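Plasmodesmata-located protein 5 (Arabidopsis thaliana, PDB 6GRE) negatively regulates plasmodesmatal permeability during salicylic acid-triggered immune responses through callose deposition, and so modulates cell-to-cell trafficking and supports systemic acquired resistance. Local coordinates at residues Q65-L70 / Y206-V211; Y154-N159 / Q163-C168; D142-L147 / G186-D191; S33-S38 / C103-D108; Q99-L104 / Y199-K204. All coordinates share one frame; numbering follows the deposited sequence.

Interaction 1. Residues Q65-L70 / Y206-V211; sequences QCRGDL and YARFSV. With NA (sodium ion), chain K.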
# COMPACT_ATOMS: atom_id res chain seq x y z
N GLN A 65 1.84 1.51 -6.59
CA GLN A 65 1.98 0.09 -6.59
C GLN A 65 0.61 -0.57 -6.62
O GLN A 65 -0.24 -0.29 -5.80
CB GLN A 65 2.68 -0.40 -5.34
CG GLN A 65 2.94 -1.90 -5.39
CD GLN A 65 3.90 -2.29 -4.29
OE1 GLN A 65 4.14 -3.47 -4.03
NE2 GLN A 65 4.48 -1.28 -3.67
N CYS A 66 0.44 -1.43 -7.62
CA CYS A 66 -0.76 -2.25 -7.76
C CYS A 66 -0.51 -3.62 -7.13
O CYS A 66 0.62 -4.09 -7.09
CB CYS A 66 -1.12 -2.42 -9.23
SG CYS A 66 -1.71 -0.86 -9.95
N ARG A 67 -1.60 -4.26 -6.71
CA ARG A 67 -1.58 -5.65 -6.30
C ARG A 67 -0.81 -6.45 -7.36
O ARG A 67 -0.97 -6.21 -8.57
CB ARG A 67 -3.03 -6.12 -6.12
CG ARG A 67 -3.36 -6.83 -4.82
CD ARG A 67 -4.80 -7.30 -4.86
NE ARG A 67 -4.99 -8.24 -5.96
CZ ARG A 67 -6.15 -8.53 -6.53
NH1 ARG A 67 -7.26 -7.89 -6.18
NH2 ARG A 67 -6.19 -9.47 -7.46
N GLY A 68 0.00 -7.42 -6.93
CA GLY A 68 1.04 -8.08 -7.71
C GLY A 68 0.54 -8.98 -8.84
O GLY A 68 1.33 -9.35 -9.72
N ASP A 69 -0.76 -9.25 -8.86
CA ASP A 69 -1.35 -10.11 -9.88
C ASP A 69 -2.33 -9.33 -10.77
O ASP A 69 -3.02 -9.94 -11.59
CB ASP A 69 -2.03 -11.29 -9.21
CG ASP A 69 -3.09 -10.90 -8.18
OD1 ASP A 69 -3.19 -9.69 -7.85
OD2 ASP A 69 -3.78 -11.81 -7.68
N LEU A 70 -2.41 -8.01 -10.62
CA LEU A 70 -3.35 -7.20 -11.40
C LEU A 70 -2.87 -7.09 -12.85
O LEU A 70 -1.70 -6.85 -13.11
CB LEU A 70 -3.42 -5.79 -10.81
CG LEU A 70 -4.39 -5.50 -9.68
CD1 LEU A 70 -4.74 -4.02 -9.71
CD2 LEU A 70 -5.66 -6.34 -9.74
N TYR A 206 1.46 -4.41 4.16
CA TYR A 206 0.19 -4.80 4.74
C TYR A 206 0.00 -6.31 4.68
O TYR A 206 0.62 -6.98 3.85
CB TYR A 206 -1.01 -4.10 4.10
CG TYR A 206 -1.36 -4.49 2.69
CD1 TYR A 206 -2.03 -5.68 2.44
CD2 TYR A 206 -1.08 -3.68 1.60
CE1 TYR A 206 -2.40 -6.05 1.16
CE2 TYR A 206 -1.48 -4.02 0.32
CZ TYR A 206 -2.16 -5.21 0.11
OH TYR A 206 -2.49 -5.58 -1.16
N ALA A 207 -0.86 -6.81 5.55
CA ALA A 207 -1.27 -8.20 5.50
C ALA A 207 -2.77 -8.24 5.82
O ALA A 207 -3.21 -7.52 6.73
CB ALA A 207 -0.49 -9.04 6.46
N ARG A 208 -3.54 -9.06 5.10
CA ARG A 208 -4.96 -9.10 5.34
C ARG A 208 -5.49 -10.49 5.00
O ARG A 208 -4.87 -11.25 4.23
CB ARG A 208 -5.67 -8.03 4.52
CG ARG A 208 -5.52 -8.13 3.01
CD ARG A 208 -6.10 -6.90 2.31
NE ARG A 208 -6.06 -7.05 0.86
CZ ARG A 208 -5.86 -6.07 -0.03
NH1 ARG A 208 -5.64 -4.82 0.36
NH2 ARG A 208 -5.92 -6.35 -1.33
N PHE A 209 -6.63 -10.83 5.57
CA PHE A 209 -7.27 -12.08 5.24
C PHE A 209 -8.78 -11.92 5.32
O PHE A 209 -9.32 -11.03 5.97
CB PHE A 209 -6.79 -13.26 6.09
CG PHE A 209 -7.43 -13.40 7.44
CD1 PHE A 209 -7.09 -12.52 8.44
CD2 PHE A 209 -8.28 -14.45 7.75
CE1 PHE A 209 -7.68 -12.63 9.69
CE2 PHE A 209 -8.83 -14.59 9.00
CZ PHE A 209 -8.52 -13.68 9.99
N SER A 210 -9.46 -12.84 4.63
CA SER A 210 -10.92 -12.85 4.61
C SER A 210 -11.38 -14.29 4.76
O SER A 210 -10.70 -15.21 4.36
CB SER A 210 -11.45 -12.22 3.34
OG SER A 210 -10.92 -12.88 2.19
N VAL A 211 -12.55 -14.48 5.39
CA VAL A 211 -13.15 -15.80 5.56
C VAL A 211 -14.53 -15.71 4.94
O VAL A 211 -15.36 -14.95 5.43
CB VAL A 211 -13.24 -16.24 7.03
CG1 VAL A 211 -13.88 -17.62 7.16
CG2 VAL A 211 -11.90 -16.19 7.75
NA NA K . -4.19 -12.00 -5.71
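The seam between the two DUF26 (Gnk2-homologous) domains of the ectodomain is illustrated here where R67, in the type I turn R67–L70 that follows strand 60-66 of the first domain, meets Y206 and R208 on strand 205-211 of the second. The aliphatic part of R67 does the touching: its CG lies 4.0 Å from Y206 OH, and its CD is 3.8 Å from R208 NH2, reaching the edge of that guanidinium near its plane. The two arginine side chains cross at about a right angle, with guanidinium planes 88° apart. R208 leaves the strand with CG between its backbone N and carbonyl carbon (chi1 60°), then runs extended to NE, which carries its head across the domain boundary. There the hydroxyl of Y206 sits over one face of the R208 guanidinium, toward its rim, while E101 O accepts from NH2. R67, bent at chi3, turns its own head back to D69 and grips it side-on: R67 NE donates to D69 OD1 at 3.0 Å through the syn lone pair, and R67 NH2 reaches the same oxygen from above the carboxylate plane. The methyl CD2 of L70 packs over one face of this head, and N102 OD1 takes up NH1. The second carboxylate oxygen, D69 OD2, binds the sodium ion, modelled at 2.0 Å, which is short for sodium; Y154 OH of the other domain is also a ligand. With R67 NE and R208 NH2 5.1 Å apart, the like charges are each answered by separate acceptors, and the D69 carboxylate probably offsets that of R67.

Interaction 2. Residues Y154-N159 / Q163-C168; sequences YRTGGN and QGVAQC. With NA (sodium ion), chain K.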
# COMPACT_ATOMS: atom_id res chain seq x y z
N TYR A 154 4.85 -9.55 -3.00
CA TYR A 154 3.41 -9.79 -3.09
C TYR A 154 3.14 -11.26 -2.84
O TYR A 154 3.72 -12.13 -3.51
CB TYR A 154 2.82 -9.42 -4.46
CG TYR A 154 1.34 -9.60 -4.52
CD1 TYR A 154 0.50 -8.80 -3.77
CD2 TYR A 154 0.77 -10.63 -5.27
CE1 TYR A 154 -0.86 -8.98 -3.77
CE2 TYR A 154 -0.61 -10.78 -5.32
CZ TYR A 154 -1.42 -9.98 -4.55
OH TYR A 154 -2.79 -10.07 -4.56
N ARG A 155 2.36 -11.57 -1.82
CA ARG A 155 2.19 -12.95 -1.39
C ARG A 155 0.71 -13.23 -1.17
O ARG A 155 -0.00 -12.41 -0.63
CB ARG A 155 2.90 -13.19 -0.06
CG ARG A 155 4.38 -12.83 -0.11
CD ARG A 155 4.97 -12.93 1.25
NE ARG A 155 6.30 -12.34 1.24
CZ ARG A 155 7.15 -12.47 2.23
NH1 ARG A 155 6.77 -13.07 3.34
NH2 ARG A 155 8.36 -11.93 2.11
N THR A 156 0.26 -14.40 -1.60
CA THR A 156 -1.13 -14.78 -1.38
C THR A 156 -1.17 -16.24 -0.95
O THR A 156 -0.25 -17.01 -1.20
CB THR A 156 -2.02 -14.62 -2.61
OG1 THR A 156 -1.52 -15.45 -3.67
CG2 THR A 156 -2.04 -13.21 -3.14
N GLY A 157 -2.21 -16.59 -0.18
CA GLY A 157 -2.43 -17.93 0.27
C GLY A 157 -3.90 -18.16 0.46
O GLY A 157 -4.64 -17.24 0.80
N GLY A 158 -4.37 -19.38 0.27
CA GLY A 158 -5.77 -19.66 0.50
C GLY A 158 -5.99 -21.12 0.82
O GLY A 158 -5.23 -22.00 0.39
N ASN A 159 -7.02 -21.37 1.62
CA ASN A 159 -7.42 -22.72 2.04
C ASN A 159 -8.95 -22.67 2.09
O ASN A 159 -9.48 -21.86 2.86
CB ASN A 159 -6.96 -23.10 3.46
CG ASN A 159 -5.50 -23.48 3.66
OD1 ASN A 159 -4.71 -23.59 2.71
ND2 ASN A 159 -5.14 -23.73 4.92
N GLN A 163 -8.87 -16.66 2.50
CA GLN A 163 -7.91 -16.08 1.55
C GLN A 163 -7.05 -15.08 2.31
O GLN A 163 -7.61 -14.26 3.04
CB GLN A 163 -8.63 -15.41 0.38
CG GLN A 163 -9.27 -16.40 -0.59
CD GLN A 163 -10.29 -15.71 -1.46
OE1 GLN A 163 -9.97 -14.83 -2.25
NE2 GLN A 163 -11.55 -16.08 -1.29
N GLY A 164 -5.75 -15.06 2.05
CA GLY A 164 -4.85 -14.06 2.61
C GLY A 164 -4.03 -13.40 1.53
O GLY A 164 -3.71 -14.01 0.49
N VAL A 165 -3.70 -12.14 1.76
CA VAL A 165 -2.87 -11.36 0.87
C VAL A 165 -1.90 -10.56 1.73
O VAL A 165 -2.28 -9.95 2.75
CB VAL A 165 -3.70 -10.41 -0.01
CG1 VAL A 165 -2.84 -9.55 -0.94
CG2 VAL A 165 -4.75 -11.16 -0.80
N ALA A 166 -0.66 -10.47 1.28
CA ALA A 166 0.33 -9.57 1.95
C ALA A 166 1.13 -8.88 0.88
O ALA A 166 1.44 -9.47 -0.16
CB ALA A 166 1.23 -10.30 2.88
N GLN A 167 1.46 -7.61 1.08
CA GLN A 167 2.25 -6.89 0.05
C GLN A 167 3.15 -5.88 0.76
O GLN A 167 2.71 -5.21 1.73
CB GLN A 167 1.40 -6.14 -0.99
CG GLN A 167 2.23 -5.64 -2.20
CD GLN A 167 1.55 -5.34 -3.55
OE1 GLN A 167 2.06 -5.57 -4.70
NE2 GLN A 167 0.40 -4.72 -3.45
N CYS A 168 4.39 -5.80 0.30
CA CYS A 168 5.33 -4.77 0.68
C CYS A 168 5.41 -3.69 -0.38
O CYS A 168 5.35 -3.98 -1.56
CB CYS A 168 6.74 -5.32 0.71
SG CYS A 168 6.89 -6.46 2.08
NA NA K . -4.19 -12.00 -5.71
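The amide N of G164 makes the shortest hydrogen bond of this hairpin, 2.7 Å to G157 O. Its reciprocal, G157 N to G164 O, is longer at 3.1 Å. One hydrogen-bonded pair further on, R155 and A166 exchange two more even bonds: R155 N to A166 O and A166 N to R155 O are both 2.8 Å. Strands 154-159 and 162-168 thus run antiparallel, their short axes at 170°, as the edge hairpin of the second domain's sheet. Between these pairs lie the non-hydrogen-bonded ones, and on the face of Y154, T156 and V165 the side chains meet. With CG anti to the backbone N (chi1 -177°), the Y154 ring lies across the neighbouring strand: Y154 CE1 rests 3.5 Å from V165 CG1, and Y154 CD1 is 3.9 Å from Q167 CG. The other methyl, V165 CG2, touches T156 CG2 at 4.1 Å. On the opposite face R155 sends its guanidinium away to G152 O, Q178 and L147 O. The Y154 ring, flanked by V165 and the aliphatic chain of Q167, has the sodium ion in its plane, with Y154 OH 2.6 Å from the metal. The hairpin therefore supplies one of the protein ligands of a sodium ion that D69 of the first domain also binds, and the cation would be expected to make the phenol somewhat more acidic.

Interaction 3. Residues D142-L147 / G186-D191; sequences DVIGSL and GRLKSD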
# COMPACT_ATOMS: atom_id res chain seq x y z
N ASP A 142 -3.29 -21.15 9.40
CA ASP A 142 -2.39 -21.67 8.40
C ASP A 142 -2.25 -20.67 7.24
O ASP A 142 -1.16 -20.44 6.76
CB ASP A 142 -2.84 -23.04 7.92
CG ASP A 142 -2.58 -24.18 8.90
OD1 ASP A 142 -2.05 -23.93 10.02
OD2 ASP A 142 -3.01 -25.28 8.56
N VAL A 143 -3.36 -20.05 6.81
CA VAL A 143 -3.30 -19.10 5.74
C VAL A 143 -2.47 -17.88 6.18
O VAL A 143 -1.60 -17.43 5.45
CB VAL A 143 -4.71 -18.70 5.25
CG1 VAL A 143 -4.68 -17.48 4.37
CG2 VAL A 143 -5.36 -19.88 4.55
N ILE A 144 -2.77 -17.34 7.37
CA ILE A 144 -2.10 -16.12 7.80
C ILE A 144 -0.60 -16.41 7.91
O ILE A 144 0.22 -15.66 7.41
CB ILE A 144 -2.68 -15.61 9.14
CG1 ILE A 144 -4.11 -15.13 8.94
CG2 ILE A 144 -1.77 -14.55 9.74
CD1 ILE A 144 -4.88 -14.92 10.23
N GLY A 145 -0.28 -17.56 8.49
CA GLY A 145 1.14 -17.90 8.66
C GLY A 145 1.84 -18.12 7.35
O GLY A 145 3.03 -17.80 7.17
N SER A 146 1.12 -18.67 6.38
CA SER A 146 1.69 -18.93 5.06
C SER A 146 2.17 -17.64 4.39
O SER A 146 3.10 -17.66 3.59
CB SER A 146 0.70 -19.66 4.15
OG SER A 146 -0.30 -18.79 3.57
N LEU A 147 1.52 -16.51 4.69
CA LEU A 147 1.93 -15.22 4.13
C LEU A 147 3.37 -14.88 4.57
O LEU A 147 4.04 -14.14 3.87
CB LEU A 147 0.95 -14.13 4.56
CG LEU A 147 -0.49 -14.31 4.08
CD1 LEU A 147 -1.39 -13.21 4.65
CD2 LEU A 147 -0.56 -14.32 2.56
N GLY A 186 2.34 -10.94 12.22
CA GLY A 186 2.29 -11.21 13.63
C GLY A 186 1.11 -10.54 14.31
O GLY A 186 0.39 -11.16 15.08
N ARG A 187 0.91 -9.25 13.99
CA ARG A 187 -0.21 -8.48 14.52
C ARG A 187 -1.53 -9.07 14.01
O ARG A 187 -2.51 -9.21 14.76
CB ARG A 187 -0.08 -7.01 14.11
CG ARG A 187 -1.13 -6.10 14.74
CD ARG A 187 -1.01 -4.67 14.26
NE ARG A 187 0.25 -4.05 14.66
CZ ARG A 187 0.39 -3.25 15.71
NH1 ARG A 187 -0.64 -3.02 16.50
NH2 ARG A 187 1.56 -2.69 15.97
N LEU A 188 -1.58 -9.42 12.72
CA LEU A 188 -2.82 -9.94 12.11
C LEU A 188 -3.23 -11.23 12.81
O LEU A 188 -4.38 -11.42 13.15
CB LEU A 188 -2.60 -10.16 10.62
CG LEU A 188 -3.81 -10.60 9.81
CD1 LEU A 188 -4.88 -9.53 9.79
CD2 LEU A 188 -3.42 -10.94 8.39
N LYS A 189 -2.26 -12.11 13.03
CA LYS A 189 -2.56 -13.37 13.70
C LYS A 189 -2.94 -13.13 15.16
O LYS A 189 -3.91 -13.69 15.67
CB LYS A 189 -1.34 -14.30 13.61
CG LYS A 189 -1.56 -15.67 14.22
CD LYS A 189 -0.36 -16.56 14.05
CE LYS A 189 -0.41 -17.78 14.94
NZ LYS A 189 -1.57 -18.64 14.63
N SER A 190 -2.15 -12.31 15.86
CA SER A 190 -2.35 -12.15 17.30
C SER A 190 -3.70 -11.49 17.58
O SER A 190 -4.45 -11.91 18.47
CB SER A 190 -1.24 -11.35 17.92
OG SER A 190 -0.02 -12.08 17.91
N ASP A 191 -4.02 -10.48 16.78
CA ASP A 191 -5.21 -9.70 17.07
C ASP A 191 -6.45 -10.17 16.33
O ASP A 191 -7.54 -10.07 16.92
CB ASP A 191 -4.96 -8.22 16.86
CG ASP A 191 -4.12 -7.65 18.00
OD1 ASP A 191 -4.14 -8.25 19.07
OD2 ASP A 191 -3.45 -6.69 17.76
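I144 on helix 134-149 leans against L188 and K189 of helix 174-192, and its first torsion puts the CG2 branch against K189. At chi1 -68° its CG1 stands anti to the carbonyl carbon, and the remaining branch, CG2, points across to the second helix. That methyl meets K189 CB at 3.9 Å and L188 CD2 at 4.2 Å. It also comes within 4.1 Å of K189 N, and thus rests close to the backbone of the facing helix. The CG1 arm runs along L188 toward the sheet, where CD1 packs on F209 of strand 205-211. L188 carries CG anti to its backbone N (chi1 -176°), and CD2 is the branch offered to I144, while the residue also packs on A207 and F209 of the sheet. In K189 the root of the side chain makes the apolar contact. Its chain stays extended until it bends at chi4, where NZ makes a weak hydrogen bond with S141 OG of the first helix. Two helices lying together on one face of a five-stranded antiparallel sheet are the architecture of the DUF26 domain, and this contact belongs to its second copy.

Interaction 4. Residues S33-S38 / C103-D108; sequences SSFVTS and CLIRYD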
# COMPACT_ATOMS: atom_id res chain seq x y z
N SER A 33 0.02 12.21 -13.01
CA SER A 33 -0.34 11.84 -14.38
C SER A 33 0.62 10.76 -14.90
O SER A 33 0.22 9.84 -15.64
CB SER A 33 -0.34 13.05 -15.28
OG SER A 33 -1.40 13.93 -14.92
N SER A 34 1.89 10.87 -14.51
CA SER A 34 2.91 9.91 -14.90
C SER A 34 2.62 8.52 -14.31
O SER A 34 2.94 7.52 -14.96
CB SER A 34 4.26 10.37 -14.48
OG SER A 34 4.60 11.52 -15.23
N PHE A 35 2.13 8.48 -13.07
CA PHE A 35 1.75 7.21 -12.43
C PHE A 35 0.75 6.48 -13.33
O PHE A 35 0.90 5.28 -13.64
CB PHE A 35 1.07 7.40 -11.08
CG PHE A 35 1.90 7.86 -9.91
CD1 PHE A 35 3.28 7.84 -9.92
CD2 PHE A 35 1.26 8.31 -8.76
CE1 PHE A 35 4.00 8.22 -8.80
CE2 PHE A 35 1.98 8.72 -7.66
CZ PHE A 35 3.35 8.68 -7.68
N VAL A 36 -0.29 7.20 -13.75
CA VAL A 36 -1.35 6.62 -14.56
C VAL A 36 -0.75 6.04 -15.85
O VAL A 36 -1.01 4.92 -16.20
CB VAL A 36 -2.45 7.65 -14.87
CG1 VAL A 36 -3.38 7.13 -15.96
CG2 VAL A 36 -3.24 8.05 -13.64
N THR A 37 0.06 6.83 -16.56
CA THR A 37 0.73 6.41 -17.78
C THR A 37 1.52 5.12 -17.59
O THR A 37 1.49 4.23 -18.45
CB THR A 37 1.69 7.51 -18.25
OG1 THR A 37 0.86 8.65 -18.45
CG2 THR A 37 2.44 7.16 -19.51
N SER A 38 2.28 5.05 -16.50
CA SER A 38 3.22 3.98 -16.22
C SER A 38 2.52 2.62 -16.01
O SER A 38 3.14 1.58 -16.23
CB SER A 38 4.07 4.36 -15.02
OG SER A 38 5.07 3.39 -14.76
N CYS A 103 -4.50 -0.99 -5.01
CA CYS A 103 -3.33 -0.16 -5.37
C CYS A 103 -3.10 0.89 -4.30
O CYS A 103 -3.97 1.16 -3.48
CB CYS A 103 -3.45 0.52 -6.73
SG CYS A 103 -4.77 1.75 -6.83
N LEU A 104 -1.90 1.50 -4.33
CA LEU A 104 -1.60 2.68 -3.55
C LEU A 104 -0.89 3.71 -4.44
O LEU A 104 -0.25 3.31 -5.42
CB LEU A 104 -0.75 2.33 -2.32
CG LEU A 104 0.65 1.78 -2.60
CD1 LEU A 104 1.71 2.89 -2.76
CD2 LEU A 104 1.08 0.79 -1.52
N ILE A 105 -0.98 4.98 -4.04
CA ILE A 105 -0.10 6.02 -4.53
C ILE A 105 0.49 6.75 -3.32
O ILE A 105 -0.14 6.84 -2.26
CB ILE A 105 -0.84 6.97 -5.49
CG1 ILE A 105 -2.02 7.67 -4.83
CG2 ILE A 105 -1.22 6.24 -6.76
CD1 ILE A 105 -2.61 8.80 -5.66
N ARG A 106 1.72 7.24 -3.48
CA ARG A 106 2.39 7.88 -2.38
C ARG A 106 3.36 8.91 -2.95
O ARG A 106 4.10 8.61 -3.88
CB ARG A 106 3.12 6.83 -1.53
CG ARG A 106 3.70 7.34 -0.22
CD ARG A 106 4.31 6.15 0.51
NE ARG A 106 4.82 6.50 1.82
CZ ARG A 106 4.96 5.64 2.82
NH1 ARG A 106 4.81 4.35 2.58
NH2 ARG A 106 5.23 6.07 4.04
N TYR A 107 3.35 10.10 -2.34
CA TYR A 107 4.27 11.16 -2.75
C TYR A 107 4.70 11.97 -1.53
O TYR A 107 4.04 12.02 -0.53
CB TYR A 107 3.62 12.04 -3.81
CG TYR A 107 2.30 12.66 -3.42
CD1 TYR A 107 2.24 13.86 -2.73
CD2 TYR A 107 1.11 12.09 -3.82
CE1 TYR A 107 1.02 14.44 -2.40
CE2 TYR A 107 -0.11 12.66 -3.51
CZ TYR A 107 -0.15 13.85 -2.82
OH TYR A 107 -1.37 14.40 -2.56
N ASP A 108 5.87 12.61 -1.66
CA ASP A 108 6.45 13.37 -0.61
C ASP A 108 7.47 14.31 -1.24
O ASP A 108 7.82 14.15 -2.40
CB ASP A 108 7.08 12.44 0.43
CG ASP A 108 7.29 13.08 1.80
OD1 ASP A 108 6.93 14.26 1.97
OD2 ASP A 108 7.83 12.39 2.68
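F35 of helix 23-38 packs on I105 of strand 103-108, a helix-on-sheet contact in the hydrophobic core of the first DUF26 domain. The apolar part is the larger. F35 takes chi1 -71°, with CG anti to the carbonyl carbon, and this sends the ring from the helix down onto the strand. One side of the ring meets the isoleucine: F35 CD2 is 3.8 Å from I105 CG2, and F35 CE2 is 4.0 Å from I105 CB. The branched carbon and its methyl therefore face the phenylalanine together. F47, on the outermost strand 44-49, meets the same ring with planes at about 60°, and V86 of helix 72-90 packs on I105, tying both helices to the sheet.

The polar part across the contact is slight and involves no hydrogen bond. The side chain of R106 points away from the helix, to the other face of the sheet, where it bonds to S203 of the second domain, makes cation-pi contacts with F97 and F112, and helps line the 2-(2-ethoxyethoxy)ethanol pocket. Its backbone faces F35: the carbonyl oxygen R106 O lies near the plane of the ring, at its edge, 3.9 Å from F35 CZ.

Interaction 5. Residues Q99-L104 / Y199-K204; sequences QMENCL and YVYLSK. With EDO (1,2-ethanediol), chain G.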
# COMPACT_ATOMS: atom_id res chain seq x y z
N GLN A 99 -4.23 4.55 0.03
CA GLN A 99 -4.28 3.13 -0.09
C GLN A 99 -5.71 2.73 -0.46
O GLN A 99 -6.64 3.10 0.24
CB GLN A 99 -3.92 2.44 1.22
CG GLN A 99 -3.95 0.92 1.13
CD GLN A 99 -2.76 0.36 0.40
OE1 GLN A 99 -1.63 0.56 0.82
NE2 GLN A 99 -3.01 -0.35 -0.69
N MET A 100 -5.83 2.01 -1.56
CA MET A 100 -7.05 1.35 -2.00
C MET A 100 -6.85 -0.16 -1.88
O MET A 100 -5.75 -0.63 -1.62
CB MET A 100 -7.34 1.71 -3.46
CG MET A 100 -7.78 3.14 -3.55
SD MET A 100 -7.91 3.77 -5.23
CE MET A 100 -9.28 2.81 -5.86
N GLU A 101 -7.92 -0.92 -2.07
CA GLU A 101 -7.82 -2.35 -1.99
C GLU A 101 -6.75 -2.88 -2.96
O GLU A 101 -5.93 -3.71 -2.58
CB GLU A 101 -9.19 -2.96 -2.29
CG GLU A 101 -9.26 -4.45 -2.07
CD GLU A 101 -9.27 -4.96 -0.63
OE1 GLU A 101 -9.25 -4.13 0.32
OE2 GLU A 101 -9.35 -6.19 -0.47
N ASN A 102 -6.74 -2.36 -4.20
CA ASN A 102 -5.94 -2.98 -5.25
C ASN A 102 -4.72 -2.13 -5.65
O ASN A 102 -3.95 -2.56 -6.50
CB ASN A 102 -6.80 -3.22 -6.48
CG ASN A 102 -7.76 -4.37 -6.26
OD1 ASN A 102 -7.60 -5.13 -5.31
ND2 ASN A 102 -8.75 -4.48 -7.13
N CYS A 103 -4.50 -0.99 -5.01
CA CYS A 103 -3.33 -0.16 -5.37
C CYS A 103 -3.10 0.89 -4.30
O CYS A 103 -3.97 1.16 -3.48
CB CYS A 103 -3.45 0.52 -6.73
SG CYS A 103 -4.77 1.75 -6.83
N LEU A 104 -1.90 1.50 -4.33
CA LEU A 104 -1.60 2.68 -3.55
C LEU A 104 -0.89 3.71 -4.44
O LEU A 104 -0.25 3.31 -5.42
CB LEU A 104 -0.75 2.33 -2.32
CG LEU A 104 0.65 1.78 -2.60
CD1 LEU A 104 1.71 2.89 -2.76
CD2 LEU A 104 1.08 0.79 -1.52
N TYR A 199 -7.34 -6.98 8.79
CA TYR A 199 -6.29 -6.38 8.00
C TYR A 199 -5.38 -5.55 8.88
O TYR A 199 -5.82 -4.94 9.86
CB TYR A 199 -6.79 -5.55 6.83
CG TYR A 199 -7.92 -4.59 7.08
CD1 TYR A 199 -7.71 -3.34 7.66
CD2 TYR A 199 -9.21 -4.89 6.67
CE1 TYR A 199 -8.74 -2.42 7.81
CE2 TYR A 199 -10.26 -3.99 6.84
CZ TYR A 199 -10.01 -2.76 7.42
OH TYR A 199 -11.09 -1.91 7.57
N VAL A 200 -4.10 -5.53 8.54
CA VAL A 200 -3.10 -4.71 9.18
C VAL A 200 -2.37 -3.95 8.09
O VAL A 200 -1.69 -4.58 7.25
CB VAL A 200 -2.08 -5.54 9.97
CG1 VAL A 200 -0.94 -4.70 10.50
CG2 VAL A 200 -2.73 -6.30 11.10
N TYR A 201 -2.40 -2.64 8.14
CA TYR A 201 -1.69 -1.76 7.23
C TYR A 201 -0.63 -1.05 8.05
O TYR A 201 -0.98 -0.26 8.96
CB TYR A 201 -2.65 -0.76 6.56
CG TYR A 201 -3.57 -1.39 5.55
CD1 TYR A 201 -3.15 -1.60 4.24
CD2 TYR A 201 -4.81 -1.87 5.91
CE1 TYR A 201 -3.95 -2.24 3.31
CE2 TYR A 201 -5.63 -2.52 5.00
CZ TYR A 201 -5.17 -2.75 3.71
OH TYR A 201 -6.01 -3.39 2.85
N LEU A 202 0.64 -1.34 7.73
CA LEU A 202 1.77 -0.59 8.26
C LEU A 202 2.21 0.40 7.20
O LEU A 202 1.79 0.37 6.05
CB LEU A 202 2.91 -1.54 8.62
CG LEU A 202 2.54 -2.69 9.55
CD1 LEU A 202 3.79 -3.52 9.87
CD2 LEU A 202 1.85 -2.22 10.83
N SER A 203 3.12 1.29 7.56
CA SER A 203 3.48 2.29 6.62
C SER A 203 3.98 1.71 5.28
O SER A 203 3.62 2.18 4.21
CB SER A 203 4.51 3.21 7.22
OG SER A 203 4.83 4.23 6.31
N LYS A 204 4.85 0.67 5.33
CA LYS A 204 5.47 0.17 4.12
C LYS A 204 5.02 -1.26 3.77
O LYS A 204 5.61 -1.83 2.87
CB LYS A 204 7.00 0.26 4.24
CG LYS A 204 7.57 1.64 3.95
CD LYS A 204 7.58 1.99 2.48
CE LYS A 204 8.10 3.37 2.14
NZ LYS A 204 9.59 3.38 2.12
C1 EDO G . -14.51 -2.02 7.03
O1 EDO G . -13.51 -2.98 6.65
C2 EDO G . -15.58 -2.71 7.87
O2 EDO G . -16.47 -3.46 7.04
O HOH W 1 -8.54 -4.30 3.21
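The interface between the tandem DUF26 domains runs through this contact, close to the centre of the chain, where Q99, at the end of strand 96-99, and E101, in the turn that follows, face Y201 on strand 198-202 of the second domain. The Q99 side chain crosses that of Y201 at about a right angle: its methylene Q99 CG sits 3.8 Å from Y201 CE1, and Q99 CD is 4.1 Å from the same ring carbon. Bent at chi2 (75°), the glutamine folds its amide onto the turn, and Q99 NE2 donates to M100 O at 2.9 Å, an almost straight bond lying in both the amide and the carbonyl plane. A water bridges the tyrosine hydroxyl and the glutamate. It lies in the plane of the Y201 ring, 2.7 Å from Y201 OH, and donates to E101 OE1 at 3.0 Å, whereas Y201 OH and E101 OE1 are themselves 4.2 Å apart. R208 NH1 is hydrogen-bonded to the same hydroxyl. Held by an arginine and a water, the buried phenol oxygen has its polar needs met, and the nearby guanidinium would probably balance the carboxylate of E101.

Interactions 1 and 5 join the two DUF26 domains and lie about 8 Å apart between centres, while interaction 4 belongs to the first domain and interactions 2 and 3 to the second. R208 is common ground to interactions 1 and 5 at the boundary. The sodium ion links interaction 1 to interaction 2, whose centres are about 6 Å apart, through D69 and Y154. Interaction 3 packs behind that sheet: F209 CE1 lies 3.7 Å from I144 CD1. Interaction 4 is about 29 Å from interaction 3 between centres but meets interaction 5 where R106 NH2 reaches S203 OG at 3.0 Å, in the 2-(2-ethoxyethoxy)ethanol pocket shared by both domains.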